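PDB 5IMU: Tat (Twin-arginine translocation) pathway signal sequence containing protein from Mycobacterium tuberculosis, which is of unknown function but, in this C-terminal fragment, combines an alpha/beta/alpha sandwich with an alpha-helical bundle and binds a potassium ion. Local coordinates for residues 36-41 and 84-89; 28-33 and 93-98; 18-23 and 104-109; 191-196 and 207-212. All blocks are in the same frame, centred on the assembly; numbering follows the deposited sequence.

From the N terminus, helix 6-27 gives its residues 18-23 to contact 3, which closes the widest of three nested loops when the chain returns at 104-109. Inside it, contact 2 joins the turn after that helix (28-33) to the turn after strand 88-92 (93-98), and contact 1, nested deeper still, pairs the end of strand 33-37 with the start of strand 88-92. Contacts 2 and 3 touch, Val98 and Trp33 packing on helix residues Asp22 and Val21. Together the three tie helix 6-27, the sheet and its connecting loops. Contact 4 follows in series, closing a helical hairpin in the bundle on the opposite side of the chain's centre.

Contact 1 of 4, residues 36-41 and 84-89; sequences GLRDDG and GAVVAV
Leu37 lays its CD2 methyl against CG2 of Val87 at 4.2 Å, the two side chains crossing obliquely; CG stands anti to the backbone N (chi1 -174°), and chi2 (67°) sets the methyls from there. Beneath this apolar touch the backbones pair antiparallel, and a type I turn from Arg38 to Gly41 follows. Val87 N donates to Leu37 O over 2.8 Å, almost straight at 171°, while Leu37 N reaches Ala88 O in a longer bond. Gly36 and Val89 form a non-hydrogen-bonded antiparallel pair, and Gly36 CA lies 3.1 Å from Ala88 O as a CA-H...O contact. The glycine leaves room for Val86, whose CG1 lies 3.9 Å from Gly36 C. Past the strand, Arg38 NH1 donates to Ala85 O (2.9 Å). That oxygen lies near the guanidinium plane, yet the nitrogen sits well above the carbonyl plane. A water bonded to Asp39 N donates to the same oxygen, which therefore has two donors. Arg38 NH1 also bonds Leu83 O at the end of helix 79-83. The pairing sets edge strand 88-92 beside strand 33-37, whose other neighbour is strand 44-48, with helix 6-27 covering Leu37 and Ala88.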
# COMPACT_ATOMS: atom_id res chain seq x y z
N GLY A 36 8.76 12.48 -2.17
CA GLY A 36 8.98 13.84 -2.62
C GLY A 36 8.28 14.83 -1.71
O GLY A 36 7.26 14.52 -1.08
N LEU A 37 8.84 16.04 -1.65
CA LEU A 37 8.28 17.13 -0.87
C LEU A 37 7.52 18.07 -1.81
O LEU A 37 8.09 18.57 -2.78
CB LEU A 37 9.38 17.90 -0.14
CG LEU A 37 8.89 18.99 0.82
CD1 LEU A 37 8.15 18.38 2.00
CD2 LEU A 37 10.04 19.87 1.30
N ARG A 38 6.24 18.29 -1.51
CA ARG A 38 5.43 19.21 -2.29
C ARG A 38 5.87 20.65 -2.04
O ARG A 38 6.58 20.96 -1.08
CB ARG A 38 3.95 19.04 -1.96
CG ARG A 38 3.35 17.72 -2.42
CD ARG A 38 2.69 17.87 -3.79
NE ARG A 38 1.80 16.76 -4.09
CZ ARG A 38 1.97 15.92 -5.10
NH1 ARG A 38 3.00 16.05 -5.92
NH2 ARG A 38 1.09 14.94 -5.30
N ASP A 39 5.42 21.55 -2.92
CA ASP A 39 5.84 22.94 -2.83
C ASP A 39 5.21 23.67 -1.65
O ASP A 39 5.61 24.81 -1.37
CB ASP A 39 5.54 23.69 -4.13
CG ASP A 39 4.05 23.83 -4.41
OD1 ASP A 39 3.24 23.16 -3.73
OD2 ASP A 39 3.69 24.60 -5.32
N ASP A 40 4.26 23.06 -0.94
CA ASP A 40 3.78 23.68 0.29
C ASP A 40 4.79 23.57 1.42
O ASP A 40 4.59 24.19 2.47
CB ASP A 40 2.43 23.08 0.72
CG ASP A 40 2.48 21.58 0.96
OD1 ASP A 40 3.59 21.00 1.07
OD2 ASP A 40 1.40 20.96 1.06
N GLY A 41 5.85 22.79 1.24
CA GLY A 41 6.89 22.63 2.23
C GLY A 41 6.56 21.67 3.36
O GLY A 41 7.43 21.44 4.22
N GLY A 84 4.72 13.23 -9.35
CA GLY A 84 4.20 14.49 -9.85
C GLY A 84 5.12 15.65 -9.51
O GLY A 84 6.35 15.52 -9.49
N ALA A 85 4.52 16.80 -9.23
CA ALA A 85 5.26 18.03 -9.00
C ALA A 85 5.74 18.10 -7.56
O ALA A 85 4.93 18.15 -6.63
CB ALA A 85 4.40 19.24 -9.34
N VAL A 86 7.06 18.11 -7.37
CA VAL A 86 7.69 18.20 -6.05
C VAL A 86 8.92 19.09 -6.17
O VAL A 86 9.36 19.43 -7.26
CB VAL A 86 8.07 16.81 -5.50
CG1 VAL A 86 6.83 16.01 -5.14
CG2 VAL A 86 8.91 16.06 -6.52
N VAL A 87 9.47 19.45 -5.01
CA VAL A 87 10.66 20.30 -4.95
C VAL A 87 11.88 19.57 -4.41
O VAL A 87 12.95 20.19 -4.26
CB VAL A 87 10.40 21.58 -4.13
CG1 VAL A 87 9.23 22.36 -4.72
CG2 VAL A 87 10.14 21.23 -2.67
N ALA A 88 11.76 18.28 -4.11
CA ALA A 88 12.90 17.43 -3.77
C ALA A 88 12.46 15.98 -3.91
O ALA A 88 11.30 15.64 -3.64
CB ALA A 88 13.41 17.70 -2.35
N VAL A 89 13.38 15.12 -4.35
CA VAL A 89 13.08 13.74 -4.69
C VAL A 89 14.15 12.82 -4.10
O VAL A 89 15.34 13.13 -4.14
CB VAL A 89 13.00 13.52 -6.22
CG1 VAL A 89 12.65 12.07 -6.54
CG2 VAL A 89 12.00 14.46 -6.84
O HOH W 1 4.51 20.73 -5.53

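Contact 2 of 4, residues 28-33 and 93-98; sequences EPRISW and ESNTYV
Pro29 O takes the amide N-H of Asn95 in a short, straight bond (2.7 Å, 169°), the tight centre of this contact; His92 NE2 also bonds this oxygen. Next to it Ser94 CB presses on Arg30 O at 3.3 Å, and Ser32 OG accepts from Ser94 N in a more bent bond of 3.1 Å. The serine hydroxyl is placed for this with OG anti to its carbonyl carbon, chi1 -68°. Two beta turns meet here: a type I turn from Glu28 to Ile31, between helix 6-27 and strand 33-37, and a type II turn from Glu93 to Thr96, beyond strand 88-92, with Asn95 at its positive-phi position. The first is braced internally, because Arg30 grips Glu28 side-on, NE on OE2 (2.8 Å) and NH2 on OE1, while Arg30 N bonds OE2 from its anti side. Arg30 NH2 also forms a salt bridge to Glu172 of helix 157-177. Toward the exposed Asn95 the fit is looser: OD1 comes no nearer to Arg30 than 3.6 Å, at CA, and a water links Arg30 O to Asn95 ND2. A second water sits 2.8 Å from Ser32 OG, with only a weak bond to Glu93 OE2.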
# COMPACT_ATOMS: atom_id res chain seq x y z
N GLU A 28 10.59 -3.74 2.26
CA GLU A 28 10.29 -4.43 1.01
C GLU A 28 11.19 -3.89 -0.09
O GLU A 28 10.81 -2.99 -0.85
CB GLU A 28 8.81 -4.27 0.63
CG GLU A 28 8.44 -5.08 -0.59
CD GLU A 28 8.94 -6.51 -0.48
OE1 GLU A 28 8.31 -7.29 0.27
OE2 GLU A 28 9.96 -6.85 -1.12
N PRO A 29 12.40 -4.44 -0.22
CA PRO A 29 13.36 -3.91 -1.20
C PRO A 29 13.16 -4.40 -2.62
O PRO A 29 13.83 -3.90 -3.53
CB PRO A 29 14.71 -4.38 -0.65
CG PRO A 29 14.38 -5.67 0.06
CD PRO A 29 12.99 -5.49 0.63
N ARG A 30 12.26 -5.36 -2.84
CA ARG A 30 12.08 -5.94 -4.16
C ARG A 30 11.29 -5.06 -5.12
O ARG A 30 11.16 -5.42 -6.30
CB ARG A 30 11.41 -7.32 -4.03
CG ARG A 30 12.24 -8.33 -3.25
CD ARG A 30 11.48 -9.63 -3.03
NE ARG A 30 10.45 -9.50 -2.00
CZ ARG A 30 9.63 -10.48 -1.64
NH1 ARG A 30 9.71 -11.67 -2.22
NH2 ARG A 30 8.72 -10.28 -0.69
N ILE A 31 10.76 -3.93 -4.66
CA ILE A 31 10.01 -3.01 -5.50
C ILE A 31 10.60 -1.61 -5.36
O ILE A 31 11.30 -1.30 -4.40
CB ILE A 31 8.51 -2.99 -5.16
CG1 ILE A 31 8.29 -2.43 -3.76
CG2 ILE A 31 7.92 -4.39 -5.28
CD1 ILE A 31 6.84 -2.50 -3.30
N SER A 32 10.30 -0.76 -6.34
CA SER A 32 10.86 0.59 -6.37
C SER A 32 10.00 1.54 -5.55
O SER A 32 8.77 1.43 -5.53
CB SER A 32 10.96 1.09 -7.81
OG SER A 32 11.94 0.36 -8.53
N TRP A 33 10.66 2.48 -4.87
CA TRP A 33 10.00 3.47 -4.03
C TRP A 33 10.51 4.86 -4.37
O TRP A 33 11.61 5.03 -4.90
CB TRP A 33 10.27 3.21 -2.54
CG TRP A 33 9.79 1.89 -2.00
CD1 TRP A 33 10.49 0.72 -1.95
CD2 TRP A 33 8.52 1.62 -1.41
NE1 TRP A 33 9.73 -0.26 -1.38
CE2 TRP A 33 8.51 0.26 -1.03
CE3 TRP A 33 7.37 2.39 -1.16
CZ2 TRP A 33 7.41 -0.34 -0.43
CZ3 TRP A 33 6.28 1.79 -0.56
CH2 TRP A 33 6.31 0.44 -0.20
N GLU A 93 15.69 1.94 -6.16
CA GLU A 93 15.44 1.03 -7.26
C GLU A 93 15.30 -0.39 -6.73
O GLU A 93 16.04 -0.79 -5.82
CB GLU A 93 16.57 1.09 -8.30
CG GLU A 93 16.32 0.24 -9.55
CD GLU A 93 15.15 0.74 -10.40
OE1 GLU A 93 14.72 1.90 -10.21
OE2 GLU A 93 14.67 -0.03 -11.25
N SER A 94 14.35 -1.13 -7.28
CA SER A 94 14.05 -2.48 -6.81
C SER A 94 15.30 -3.34 -6.78
O SER A 94 16.10 -3.34 -7.72
CB SER A 94 12.99 -3.12 -7.71
OG SER A 94 13.45 -3.22 -9.05
N ASN A 95 15.48 -4.05 -5.66
CA ASN A 95 16.54 -5.02 -5.40
C ASN A 95 17.88 -4.37 -5.03
O ASN A 95 18.88 -5.09 -4.90
CB ASN A 95 16.74 -5.99 -6.57
CG ASN A 95 15.50 -6.83 -6.83
OD1 ASN A 95 14.91 -7.38 -5.90
ND2 ASN A 95 15.10 -6.93 -8.09
N THR A 96 17.92 -3.05 -4.86
CA THR A 96 19.09 -2.42 -4.25
C THR A 96 19.15 -2.79 -2.77
O THR A 96 18.13 -2.86 -2.09
CB THR A 96 19.02 -0.90 -4.42
OG1 THR A 96 19.06 -0.57 -5.81
CG2 THR A 96 20.18 -0.21 -3.70
N TYR A 97 20.36 -3.04 -2.28
CA TYR A 97 20.53 -3.35 -0.87
C TYR A 97 20.34 -2.10 -0.02
O TYR A 97 20.81 -1.01 -0.37
CB TYR A 97 21.90 -3.97 -0.59
CG TYR A 97 22.14 -4.25 0.87
CD1 TYR A 97 21.36 -5.17 1.56
CD2 TYR A 97 23.14 -3.58 1.58
CE1 TYR A 97 21.57 -5.43 2.91
CE2 TYR A 97 23.36 -3.83 2.92
CZ TYR A 97 22.57 -4.76 3.58
OH TYR A 97 22.78 -5.01 4.92
N VAL A 98 19.66 -2.26 1.11
CA VAL A 98 19.37 -1.16 2.03
C VAL A 98 20.06 -1.45 3.35
O VAL A 98 19.97 -2.57 3.87
CB VAL A 98 17.86 -0.97 2.23
CG1 VAL A 98 17.59 0.30 3.02
CG2 VAL A 98 17.15 -0.94 0.89
O HOH W 2 12.21 -7.28 -7.86
O HOH W 3 11.37 -1.03 -10.93

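Contact 3 of 4, residues 18-23 and 104-109; sequences QRIVDA and DAPALT
A proline laid on the flank of a helix joins the long loop after strand 88-92 to helix 6-27 in the alpha/beta part of the fragment, with no direct hydrogen bond between the two segments. Pro106 is the largest single contributor, closely followed by Arg19: the proline CD comes to 3.7 Å from Arg19 O and 4.0 Å from Ala23 CB, while its CG meets Ile20 CG1 at 4.2 Å. The ring thus rests on one turn of helix between Arg19, Ile20 and Ala23. Two residues on, Leu108, at the centre of an inverse gamma turn, meets Ala23 CB with CD2 (4.3 Å). At the other end the aliphatic part of Arg19 does the touching. Its CD lies 3.5 Å from Asp104 O and also beside Asp104 OD2, the two side chains crossing at about a right angle. The bend at chi3 (-60°) turns NE to a water in the guanidinium plane, and this water donates to Asp104 O, bridging the segments. The charged atoms of Arg19 and Asp104 are not in contact, NE and OD2 being 4.6 Å apart, though their opposite charges may still attract. Pro62 touches both Ile20 and Pro106, Ala107 bonds the backbone of Ala63, and Val21 of the same helix turn packs on strand 88-92.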
# COMPACT_ATOMS: atom_id res chain seq x y z
N GLN A 18 15.41 10.80 1.96
CA GLN A 18 16.08 9.54 1.69
C GLN A 18 15.89 8.55 2.83
O GLN A 18 15.74 7.35 2.60
CB GLN A 18 17.57 9.78 1.42
CG GLN A 18 18.26 8.59 0.77
CD GLN A 18 17.72 8.29 -0.62
OE1 GLN A 18 17.91 9.06 -1.55
NE2 GLN A 18 17.01 7.17 -0.74
N ARG A 19 15.91 9.04 4.08
CA ARG A 19 15.67 8.15 5.21
C ARG A 19 14.25 7.59 5.17
O ARG A 19 14.02 6.43 5.55
CB ARG A 19 15.91 8.87 6.53
CG ARG A 19 17.37 9.22 6.80
CD ARG A 19 17.59 9.63 8.25
NE ARG A 19 16.80 10.81 8.63
CZ ARG A 19 17.22 12.06 8.48
NH1 ARG A 19 18.41 12.31 7.96
NH2 ARG A 19 16.44 13.07 8.84
N ILE A 20 13.28 8.39 4.72
CA ILE A 20 11.91 7.91 4.60
C ILE A 20 11.82 6.82 3.54
O ILE A 20 11.19 5.78 3.74
CB ILE A 20 10.96 9.08 4.29
CG1 ILE A 20 10.76 9.94 5.54
CG2 ILE A 20 9.62 8.57 3.78
CD1 ILE A 20 9.89 11.15 5.31
N VAL A 21 12.46 7.04 2.38
CA VAL A 21 12.47 6.03 1.33
C VAL A 21 13.15 4.76 1.81
O VAL A 21 12.62 3.65 1.66
CB VAL A 21 13.16 6.58 0.06
CG1 VAL A 21 13.40 5.46 -0.93
CG2 VAL A 21 12.32 7.67 -0.57
N ASP A 22 14.34 4.89 2.40
CA ASP A 22 15.06 3.71 2.87
C ASP A 22 14.30 2.98 3.97
O ASP A 22 14.48 1.77 4.14
CB ASP A 22 16.46 4.11 3.34
CG ASP A 22 17.33 4.62 2.21
OD1 ASP A 22 16.95 4.44 1.03
OD2 ASP A 22 18.41 5.19 2.49
N ALA A 23 13.45 3.69 4.71
CA ALA A 23 12.69 3.05 5.78
C ALA A 23 11.67 2.07 5.23
O ALA A 23 11.48 0.98 5.77
CB ALA A 23 12.00 4.11 6.64
N ASP A 104 18.56 6.99 13.68
CA ASP A 104 17.95 8.08 12.93
C ASP A 104 16.86 7.62 11.97
O ASP A 104 16.27 8.45 11.27
CB ASP A 104 19.03 8.86 12.16
CG ASP A 104 19.85 7.98 11.24
OD1 ASP A 104 19.90 6.75 11.48
OD2 ASP A 104 20.44 8.51 10.28
N ALA A 105 16.56 6.32 11.92
CA ALA A 105 15.50 5.85 11.05
C ALA A 105 14.15 6.39 11.52
O ALA A 105 13.89 6.45 12.72
CB ALA A 105 15.47 4.32 11.02
N PRO A 106 13.28 6.81 10.60
CA PRO A 106 12.00 7.39 11.01
C PRO A 106 11.10 6.36 11.67
O PRO A 106 11.02 5.21 11.24
CB PRO A 106 11.39 7.90 9.70
CG PRO A 106 12.53 7.91 8.71
CD PRO A 106 13.44 6.81 9.14
N ALA A 107 10.41 6.79 12.72
CA ALA A 107 9.47 5.93 13.42
C ALA A 107 8.30 5.57 12.51
O ALA A 107 7.74 6.43 11.82
CB ALA A 107 8.97 6.60 14.69
N LEU A 108 7.94 4.29 12.51
CA LEU A 108 6.93 3.78 11.59
C LEU A 108 5.53 3.88 12.20
O LEU A 108 4.84 2.89 12.46
CB LEU A 108 7.26 2.34 11.20
CG LEU A 108 8.67 2.17 10.62
CD1 LEU A 108 9.01 0.70 10.41
CD2 LEU A 108 8.81 2.96 9.33
N THR A 109 5.10 5.13 12.42
CA THR A 109 3.83 5.43 13.06
C THR A 109 2.81 6.04 12.11
O THR A 109 1.78 6.53 12.57
CB THR A 109 4.05 6.37 14.25
OG1 THR A 109 4.55 7.62 13.77
CG2 THR A 109 5.04 5.78 15.23
O HOH W 4 14.25 10.16 10.27

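Contact 4 of 4, residues 191-196 and 207-212; sequences LLAAIE and NYHLAW
Ala193 sets its CB methyl squarely over the His209 imidazole, 3.6 Å from the ring centroid and 7° off the normal, a CH-pi contact. All five ring atoms lie at similar distances from this methyl, CD2 being the nearest at 3.7 Å. In His209, chi1 (-70°) puts CG anti to the carbonyl carbon, and chi2 (-60°) turns the ring so that one face lies under the Ala193 methyl. The opposite face of the imidazole is covered by Tyr208 CD2, offset toward the rim, so the ring is sandwiched between a methyl and an aromatic carbon. Its polar edge is used as well, since ND1 is hydrogen-bonded to Trp54 NE1, which would make ND1 the acceptor. Beside the ring, Ala194 CB meets His209 CB at 3.9 Å; these residues are the nearest CA pair, 5.3 Å apart. Farther along, Leu191 and Leu210 touch through their CD2 methyls (4.2 Å). Small alanines here suit the 8.0 Å separation of the axes, which run antiparallel. The pair is the hairpin of helices 183-199 and 203-216 in the bundle: helix 124-133 covers Leu191 and Leu210, helices 140-151 and 157-177 pack on Leu192 and Ile195, and Trp54 and Pro57 reach His209 from the alpha/beta part.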
# COMPACT_ATOMS: atom_id res chain seq x y z
N LEU A 191 -8.18 -7.51 -2.17
CA LEU A 191 -9.42 -8.00 -1.59
C LEU A 191 -9.16 -8.83 -0.33
O LEU A 191 -9.89 -8.69 0.67
CB LEU A 191 -10.20 -8.84 -2.61
CG LEU A 191 -11.23 -8.13 -3.49
CD1 LEU A 191 -11.98 -9.14 -4.34
CD2 LEU A 191 -12.20 -7.31 -2.65
N LEU A 192 -8.15 -9.69 -0.36
CA LEU A 192 -7.81 -10.45 0.84
C LEU A 192 -7.36 -9.54 1.97
O LEU A 192 -7.68 -9.78 3.14
CB LEU A 192 -6.72 -11.48 0.51
CG LEU A 192 -7.06 -12.53 -0.55
CD1 LEU A 192 -5.83 -13.34 -0.92
CD2 LEU A 192 -8.18 -13.44 -0.08
N ALA A 193 -6.61 -8.48 1.64
CA ALA A 193 -6.16 -7.53 2.66
C ALA A 193 -7.34 -6.81 3.30
O ALA A 193 -7.33 -6.53 4.50
CB ALA A 193 -5.19 -6.53 2.05
N ALA A 194 -8.38 -6.51 2.50
CA ALA A 194 -9.56 -5.87 3.06
C ALA A 194 -10.28 -6.78 4.04
O ALA A 194 -10.75 -6.34 5.09
CB ALA A 194 -10.50 -5.44 1.93
N ILE A 195 -10.37 -8.08 3.71
CA ILE A 195 -11.03 -9.03 4.60
C ILE A 195 -10.27 -9.13 5.93
O ILE A 195 -10.88 -9.16 7.00
CB ILE A 195 -11.17 -10.40 3.92
CG1 ILE A 195 -12.08 -10.29 2.70
CG2 ILE A 195 -11.71 -11.43 4.89
CD1 ILE A 195 -12.12 -11.55 1.86
N GLU A 196 -8.94 -9.19 5.87
CA GLU A 196 -8.17 -9.33 7.11
C GLU A 196 -8.32 -8.09 7.99
O GLU A 196 -8.50 -8.21 9.21
CB GLU A 196 -6.70 -9.59 6.82
CG GLU A 196 -5.85 -9.66 8.10
CD GLU A 196 -4.43 -10.13 7.86
OE1 GLU A 196 -4.22 -11.35 7.72
OE2 GLU A 196 -3.52 -9.28 7.83
N ASN A 207 -11.52 -0.27 4.18
CA ASN A 207 -11.96 0.73 3.22
C ASN A 207 -10.84 1.11 2.26
O ASN A 207 -11.05 1.19 1.04
CB ASN A 207 -12.47 1.96 3.98
CG ASN A 207 -13.16 2.96 3.07
OD1 ASN A 207 -14.27 2.72 2.60
ND2 ASN A 207 -12.51 4.10 2.84
N TYR A 208 -9.64 1.34 2.79
CA TYR A 208 -8.49 1.69 1.96
C TYR A 208 -8.24 0.64 0.88
O TYR A 208 -8.08 0.97 -0.30
CB TYR A 208 -7.25 1.87 2.85
CG TYR A 208 -5.93 2.01 2.12
CD1 TYR A 208 -5.45 3.26 1.74
CD2 TYR A 208 -5.15 0.89 1.84
CE1 TYR A 208 -4.23 3.38 1.08
CE2 TYR A 208 -3.94 1.01 1.18
CZ TYR A 208 -3.48 2.26 0.81
OH TYR A 208 -2.27 2.38 0.16
N HIS A 209 -8.22 -0.63 1.27
CA HIS A 209 -7.92 -1.69 0.31
C HIS A 209 -9.06 -1.89 -0.68
O HIS A 209 -8.83 -2.17 -1.86
CB HIS A 209 -7.59 -2.98 1.04
CG HIS A 209 -6.29 -2.95 1.78
ND1 HIS A 209 -5.08 -2.73 1.14
CD2 HIS A 209 -6.00 -3.09 3.09
CE1 HIS A 209 -4.11 -2.74 2.04
NE2 HIS A 209 -4.64 -2.96 3.23
N LEU A 210 -10.30 -1.75 -0.21
CA LEU A 210 -11.45 -1.91 -1.11
C LEU A 210 -11.49 -0.79 -2.15
O LEU A 210 -11.79 -1.04 -3.32
CB LEU A 210 -12.75 -1.94 -0.31
CG LEU A 210 -13.85 -2.93 -0.72
CD1 LEU A 210 -15.22 -2.30 -0.53
CD2 LEU A 210 -13.67 -3.45 -2.14
N ALA A 211 -11.20 0.44 -1.73
CA ALA A 211 -11.18 1.55 -2.68
C ALA A 211 -10.11 1.35 -3.74
O ALA A 211 -10.35 1.58 -4.93
CB ALA A 211 -10.95 2.87 -1.94
N TRP A 212 -8.92 0.89 -3.34
CA TRP A 212 -7.86 0.65 -4.31
C TRP A 212 -8.18 -0.55 -5.20
O TRP A 212 -7.73 -0.59 -6.35
CB TRP A 212 -6.53 0.45 -3.59
CG TRP A 212 -5.82 1.74 -3.34
CD1 TRP A 212 -5.76 2.44 -2.17
CD2 TRP A 212 -5.09 2.51 -4.31
NE1 TRP A 212 -5.02 3.59 -2.34
CE2 TRP A 212 -4.60 3.65 -3.65
CE3 TRP A 212 -4.80 2.33 -5.66
CZ2 TRP A 212 -3.83 4.62 -4.30
CZ3 TRP A 212 -4.04 3.29 -6.31
CH2 TRP A 212 -3.57 4.42 -5.63